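Local coordinates for Lin1840 protein (PDB 4ZOC) that probably hydrolyses terminal non-reducing beta-D-glucosyl residues of beta-1,2-glucan oligosaccharides, releasing glucose, as a family 3 glycoside hydrolase, at residues A388-S402 against L425-Y439. The protein carries 2 engineered substitutions. Residues are numbered along the deposited sequence; the frame is centred on the assembly and turned at random.
Sequences AKEAKIALVGPLATS and LREVFETVEVVSTEY
Ile-393 lays its terminal methyl CD1 over one face of the Phe-429 ring, 3.5 Å from the centroid, a CH-pi contact. Its CG1 lies anti to the carbonyl carbon (chi1 -68°), carrying CD1 to the ring; Val-428 CG1 lies against the opposite face, toward its rim. Lys-389, long enough to bend at chi3 and chi4, brings NZ to a lone pair of Val-428 O in the carbonyl plane at 2.7 Å. A water donates to Lys-389 O and Ala-391 O and accepts from Thr-431 N. Strands 393-397 and 432-436 run parallel, Leu-395 N bonding Glu-433 O at 2.9 Å and Val-435 N bonding Leu-395 O. With helix 421-426 they form a beta-alpha-beta unit at the sheet's edge in the family 3 C-terminal domain. Leu-395, branched and apolar, packs against that helix, CD2 4.1 Å from Leu-425 CD1, while Val-435 on the other face meets helix 444-456. At phi 115° a CB on Gly-397 would jam against Val-396 O and Pro-398 CD, calling for glycine. Pro-398, a rigid apolar ring, makes a CH-pi contact over a face of Tyr-439 (CB 4.2 Å from the centroid); Tyr-439 OH lies 2.6 Å from Ser-402 OG, itself bonded to Asp-404 N.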
loop_
_atom_site.group_PDB
_atom_site.type_symbol
_atom_site.label_atom_id
_atom_site.label_comp_id
_atom_site.label_asym_id
_atom_site.label_seq_id
_atom_site.Cartn_x
_atom_site.Cartn_y
_atom_site.Cartn_z
ATOM N N ALA A 388 -16.157 40.820 9.339
ATOM C CA ALA A 388 -15.962 42.218 9.825
ATOM C C ALA A 388 -15.404 42.230 11.226
ATOM O O ALA A 388 -15.719 41.344 12.020
ATOM C CB ALA A 388 -17.302 42.959 9.820
ATOM N N LYS A 389 -14.645 43.282 11.563
ATOM C CA LYS A 389 -14.035 43.353 12.872
ATOM C C LYS A 389 -15.108 43.446 13.904
ATOM O O LYS A 389 -14.882 43.034 15.047
ATOM C CB LYS A 389 -13.120 44.563 13.004
ATOM C CG LYS A 389 -11.687 44.352 12.561
ATOM C CD LYS A 389 -10.853 45.644 12.796
ATOM C CE LYS A 389 -9.467 45.349 13.415
ATOM N NZ LYS A 389 -9.434 45.217 14.928
ATOM N N GLU A 390 -16.285 43.967 13.554
ATOM C CA GLU A 390 -17.410 44.064 14.521
ATOM C C GLU A 390 -18.264 42.803 14.626
ATOM O O GLU A 390 -19.216 42.740 15.419
ATOM C CB GLU A 390 -18.328 45.267 14.182
ATOM C CG GLU A 390 -17.598 46.584 13.916
ATOM C CD GLU A 390 -16.767 46.559 12.636
ATOM O OE1 GLU A 390 -15.802 47.354 12.586
ATOM O OE2 GLU A 390 -17.075 45.732 11.698
ATOM N N ALA A 391 -17.924 41.770 13.844
ATOM C CA ALA A 391 -18.645 40.503 13.928
ATOM C C ALA A 391 -18.619 39.950 15.326
ATOM O O ALA A 391 -17.537 39.843 15.976
ATOM C CB ALA A 391 -18.074 39.481 12.956
ATOM N N LYS A 392 -19.811 39.582 15.810
ATOM C CA LYS A 392 -19.965 38.979 17.146
ATOM C C LYS A 392 -19.746 37.452 17.008
ATOM O O LYS A 392 -20.517 36.751 16.369
ATOM C CB LYS A 392 -21.345 39.290 17.740
ATOM C CG LYS A 392 -21.657 40.778 17.933
ATOM C CD LYS A 392 -23.082 41.029 18.451
ATOM C CE LYS A 392 -23.399 40.360 19.778
ATOM N NZ LYS A 392 -24.803 40.574 20.294
ATOM N N ILE A 393 -18.654 36.978 17.594
ATOM C CA ILE A 393 -18.115 35.639 17.363
ATOM C C ILE A 393 -18.351 34.787 18.594
ATOM O O ILE A 393 -17.946 35.116 19.720
ATOM C CB ILE A 393 -16.595 35.686 17.104
ATOM C CG1 ILE A 393 -16.341 36.364 15.768
ATOM C CG2 ILE A 393 -16.051 34.246 17.145
ATOM C CD1 ILE A 393 -14.858 36.692 15.492
ATOM N N ALA A 394 -18.985 33.656 18.403
ATOM C CA ALA A 394 -18.893 32.557 19.378
ATOM C C ALA A 394 -17.777 31.619 18.918
ATOM O O ALA A 394 -17.822 30.997 17.840
ATOM C CB ALA A 394 -20.205 31.789 19.490
ATOM N N LEU A 395 -16.778 31.548 19.769
ATOM C CA LEU A 395 -15.556 30.743 19.540
ATOM C C LEU A 395 -15.731 29.477 20.373
ATOM O O LEU A 395 -15.735 29.511 21.601
ATOM C CB LEU A 395 -14.299 31.523 19.977
ATOM C CG LEU A 395 -13.024 30.675 19.951
ATOM C CD1 LEU A 395 -12.645 30.144 18.589
ATOM C CD2 LEU A 395 -11.886 31.476 20.496
ATOM N N VAL A 396 -15.917 28.361 19.725
ATOM C CA VAL A 396 -16.189 27.151 20.466
ATOM C C VAL A 396 -15.331 25.974 20.021
ATOM O O VAL A 396 -14.923 25.913 18.855
ATOM C CB VAL A 396 -17.686 26.762 20.447
ATOM C CG1 VAL A 396 -18.615 27.959 20.794
ATOM C CG2 VAL A 396 -18.079 26.333 19.117
ATOM N N GLY A 397 -15.117 25.029 20.942
ATOM C CA GLY A 397 -14.435 23.811 20.631
ATOM C C GLY A 397 -13.110 23.579 21.296
ATOM O O GLY A 397 -12.681 24.364 22.123
ATOM N N PRO A 398 -12.471 22.456 20.966
ATOM C CA PRO A 398 -11.236 22.076 21.655
ATOM C C PRO A 398 -9.995 22.869 21.344
ATOM O O PRO A 398 -9.080 22.858 22.200
ATOM C CB PRO A 398 -11.071 20.623 21.300
ATOM C CG PRO A 398 -11.786 20.444 20.020
ATOM C CD PRO A 398 -12.944 21.399 20.084
ATOM N N LEU A 399 -10.000 23.587 20.233
ATOM C CA LEU A 399 -8.911 24.477 19.808
ATOM C C LEU A 399 -9.225 25.967 20.135
ATOM O O LEU A 399 -8.452 26.876 19.775
ATOM C CB LEU A 399 -8.524 24.299 18.320
ATOM C CG LEU A 399 -7.399 23.288 18.075
ATOM C CD1 LEU A 399 -6.060 23.880 18.564
ATOM C CD2 LEU A 399 -7.706 21.982 18.813
ATOM N N ALA A 400 -10.332 26.232 20.866
ATOM C CA ALA A 400 -10.700 27.600 21.211
ATOM C C ALA A 400 -9.639 28.236 22.155
ATOM O O ALA A 400 -9.200 29.368 21.955
ATOM C CB ALA A 400 -12.032 27.638 21.919
ATOM N N THR A 401 -9.260 27.470 23.153
ATOM C CA THR A 401 -8.287 27.899 24.143
ATOM C C THR A 401 -7.071 27.026 24.256
ATOM O O THR A 401 -6.124 27.402 25.004
ATOM C CB THR A 401 -8.909 27.978 25.565
ATOM O OG1 THR A 401 -9.209 26.690 26.083
ATOM C CG2 THR A 401 -10.163 28.838 25.558
ATOM N N SER A 402 -7.052 25.868 23.619
ATOM C CA SER A 402 -5.915 24.956 23.793
ATOM C C SER A 402 -4.607 25.664 23.424
ATOM O O SER A 402 -4.502 26.249 22.338
ATOM C CB SER A 402 -6.041 23.715 22.937
ATOM O OG SER A 402 -4.897 22.919 23.009
ATOM N N LEU A 425 -7.918 36.078 18.560
ATOM C CA LEU A 425 -9.164 36.700 18.085
ATOM C C LEU A 425 -9.485 37.991 18.864
ATOM O O LEU A 425 -9.969 38.980 18.282
ATOM C CB LEU A 425 -10.357 35.694 18.194
ATOM C CG LEU A 425 -10.369 34.478 17.283
ATOM C CD1 LEU A 425 -11.788 33.914 17.235
ATOM C CD2 LEU A 425 -9.876 34.829 15.919
ATOM N N ARG A 426 -9.174 37.995 20.158
ATOM C CA ARG A 426 -9.561 39.152 21.003
ATOM C C ARG A 426 -8.687 40.346 20.746
ATOM O O ARG A 426 -9.085 41.464 21.078
ATOM C CB ARG A 426 -9.487 38.769 22.502
ATOM C CG ARG A 426 -10.585 37.813 22.969
ATOM C CD ARG A 426 -10.614 37.733 24.495
ATOM N NE ARG A 426 -11.605 36.751 24.899
ATOM C CZ ARG A 426 -12.905 36.940 24.948
ATOM N NH1 ARG A 426 -13.435 38.102 24.625
ATOM N NH2 ARG A 426 -13.676 35.940 25.316
ATOM N N GLU A 427 -7.523 40.162 20.127
ATOM C CA GLU A 427 -6.757 41.304 19.624
ATOM C C GLU A 427 -7.438 42.021 18.484
ATOM O O GLU A 427 -7.085 43.133 18.183
ATOM C CB GLU A 427 -5.370 40.865 19.148
ATOM C CG GLU A 427 -4.484 40.343 20.273
ATOM C CD GLU A 427 -3.082 39.934 19.823
ATOM O OE1 GLU A 427 -2.764 39.645 18.607
ATOM O OE2 GLU A 427 -2.256 39.868 20.733
ATOM N N VAL A 428 -8.366 41.364 17.801
ATOM C CA VAL A 428 -8.877 41.854 16.477
ATOM C C VAL A 428 -10.365 42.142 16.570
ATOM O O VAL A 428 -10.826 43.206 16.141
ATOM C CB VAL A 428 -8.572 40.819 15.382
ATOM C CG1 VAL A 428 -9.231 41.174 14.089
ATOM C CG2 VAL A 428 -7.057 40.681 15.214
ATOM N N PHE A 429 -11.090 41.221 17.184
ATOM C CA PHE A 429 -12.575 41.253 17.322
ATOM C C PHE A 429 -13.028 41.700 18.742
ATOM O O PHE A 429 -12.704 41.116 19.731
ATOM C CB PHE A 429 -13.138 39.841 16.977
ATOM C CG PHE A 429 -12.828 39.389 15.578
ATOM C CD1 PHE A 429 -13.610 39.787 14.517
ATOM C CD2 PHE A 429 -11.795 38.530 15.338
ATOM C CE1 PHE A 429 -13.310 39.399 13.187
ATOM C CE2 PHE A 429 -11.452 38.164 14.048
ATOM C CZ PHE A 429 -12.226 38.563 12.975
ATOM N N GLU A 430 -13.875 42.737 18.812
ATOM C CA GLU A 430 -14.303 43.304 20.118
ATOM C C GLU A 430 -15.208 42.366 20.905
ATOM O O GLU A 430 -15.112 42.305 22.125
ATOM C CB GLU A 430 -14.958 44.691 19.978
ATOM C CG GLU A 430 -15.705 44.910 18.672
ATOM C CD GLU A 430 -16.485 46.236 18.584
ATOM O OE1 GLU A 430 -16.862 46.586 17.437
ATOM O OE2 GLU A 430 -16.705 46.908 19.629
ATOM N N THR A 431 -16.031 41.586 20.185
ATOM C CA THR A 431 -16.991 40.720 20.807
ATOM C C THR A 431 -16.750 39.234 20.486
ATOM O O THR A 431 -16.966 38.770 19.354
ATOM C CB THR A 431 -18.392 41.105 20.346
ATOM O OG1 THR A 431 -18.528 42.515 20.536
ATOM C CG2 THR A 431 -19.440 40.311 21.175
ATOM N N VAL A 432 -16.236 38.527 21.498
ATOM C CA VAL A 432 -15.999 37.098 21.425
ATOM C C VAL A 432 -16.505 36.469 22.708
ATOM O O VAL A 432 -16.212 36.915 23.825
ATOM C CB VAL A 432 -14.513 36.727 21.197
ATOM C CG1 VAL A 432 -14.350 35.248 20.947
ATOM C CG2 VAL A 432 -13.878 37.514 20.073
ATOM N N GLU A 433 -17.363 35.457 22.554
ATOM C CA GLU A 433 -17.767 34.621 23.659
ATOM C C GLU A 433 -17.233 33.223 23.388
ATOM O O GLU A 433 -17.489 32.679 22.345
ATOM C CB GLU A 433 -19.259 34.570 23.656
ATOM C CG GLU A 433 -19.900 34.269 24.959
ATOM C CD GLU A 433 -21.335 34.844 24.985
ATOM O OE1 GLU A 433 -22.239 34.072 25.091
ATOM O OE2 GLU A 433 -21.559 36.069 24.937
ATOM N N VAL A 434 -16.610 32.632 24.389
ATOM C CA VAL A 434 -15.811 31.451 24.208
ATOM C C VAL A 434 -16.386 30.325 24.994
ATOM O O VAL A 434 -16.721 30.492 26.137
ATOM C CB VAL A 434 -14.384 31.726 24.713
ATOM C CG1 VAL A 434 -13.592 30.423 24.660
ATOM C CG2 VAL A 434 -13.768 32.787 23.837
ATOM N N VAL A 435 -16.462 29.136 24.396
ATOM C CA VAL A 435 -16.790 27.929 25.110
ATOM C C VAL A 435 -15.791 26.844 24.672
ATOM O O VAL A 435 -15.882 26.329 23.551
ATOM C CB VAL A 435 -18.199 27.399 24.791
ATOM C CG1 VAL A 435 -18.586 26.182 25.612
ATOM C CG2 VAL A 435 -19.290 28.486 25.026
ATOM N N SER A 436 -14.880 26.486 25.579
ATOM C CA SER A 436 -13.894 25.450 25.362
ATOM C C SER A 436 -14.538 24.115 25.596
ATOM O O SER A 436 -15.414 23.985 26.467
ATOM C CB SER A 436 -12.724 25.612 26.359
ATOM O OG SER A 436 -11.785 24.603 26.202
ATOM N N THR A 437 -14.159 23.124 24.807
ATOM C CA THR A 437 -14.608 21.775 25.013
ATOM C C THR A 437 -13.379 20.904 24.972
ATOM O O THR A 437 -12.295 21.387 24.569
ATOM C CB THR A 437 -15.612 21.291 23.934
ATOM O OG1 THR A 437 -15.027 21.302 22.619
ATOM C CG2 THR A 437 -16.840 22.145 23.939
ATOM N N GLU A 438 -13.539 19.658 25.400
ATOM C CA GLU A 438 -12.455 18.676 25.431
ATOM C C GLU A 438 -12.212 18.064 24.048
ATOM O O GLU A 438 -13.120 18.018 23.194
ATOM C CB GLU A 438 -12.761 17.571 26.435
ATOM C CG GLU A 438 -12.788 18.012 27.901
ATOM C CD GLU A 438 -13.006 16.833 28.803
ATOM O OE1 GLU A 438 -14.135 16.303 28.875
ATOM O OE2 GLU A 438 -12.020 16.382 29.388
ATOM N N TYR A 439 -10.985 17.601 23.815
ATOM C CA TYR A 439 -10.661 16.996 22.507
ATOM C C TYR A 439 -11.478 15.769 22.145
ATOM O O TYR A 439 -11.707 15.531 20.941
ATOM C CB TYR A 439 -9.182 16.590 22.501
ATOM C CG TYR A 439 -8.209 17.728 22.263
ATOM C CD1 TYR A 439 -7.772 18.533 23.300
ATOM C CD2 TYR A 439 -7.818 18.054 20.974
ATOM C CE1 TYR A 439 -6.846 19.522 23.105
ATOM C CE2 TYR A 439 -6.902 19.039 20.761
ATOM C CZ TYR A 439 -6.435 19.803 21.846
ATOM O OH TYR A 439 -5.495 20.756 21.622
HETATM O O HOH W 1 -16.272 41.761 17.165
HETATM O O HOH W 2 -19.042 43.517 17.979
HETATM O O HOH W 3 -10.428 24.945 23.882
HETATM O O HOH W 4 -9.423 21.691 24.580
#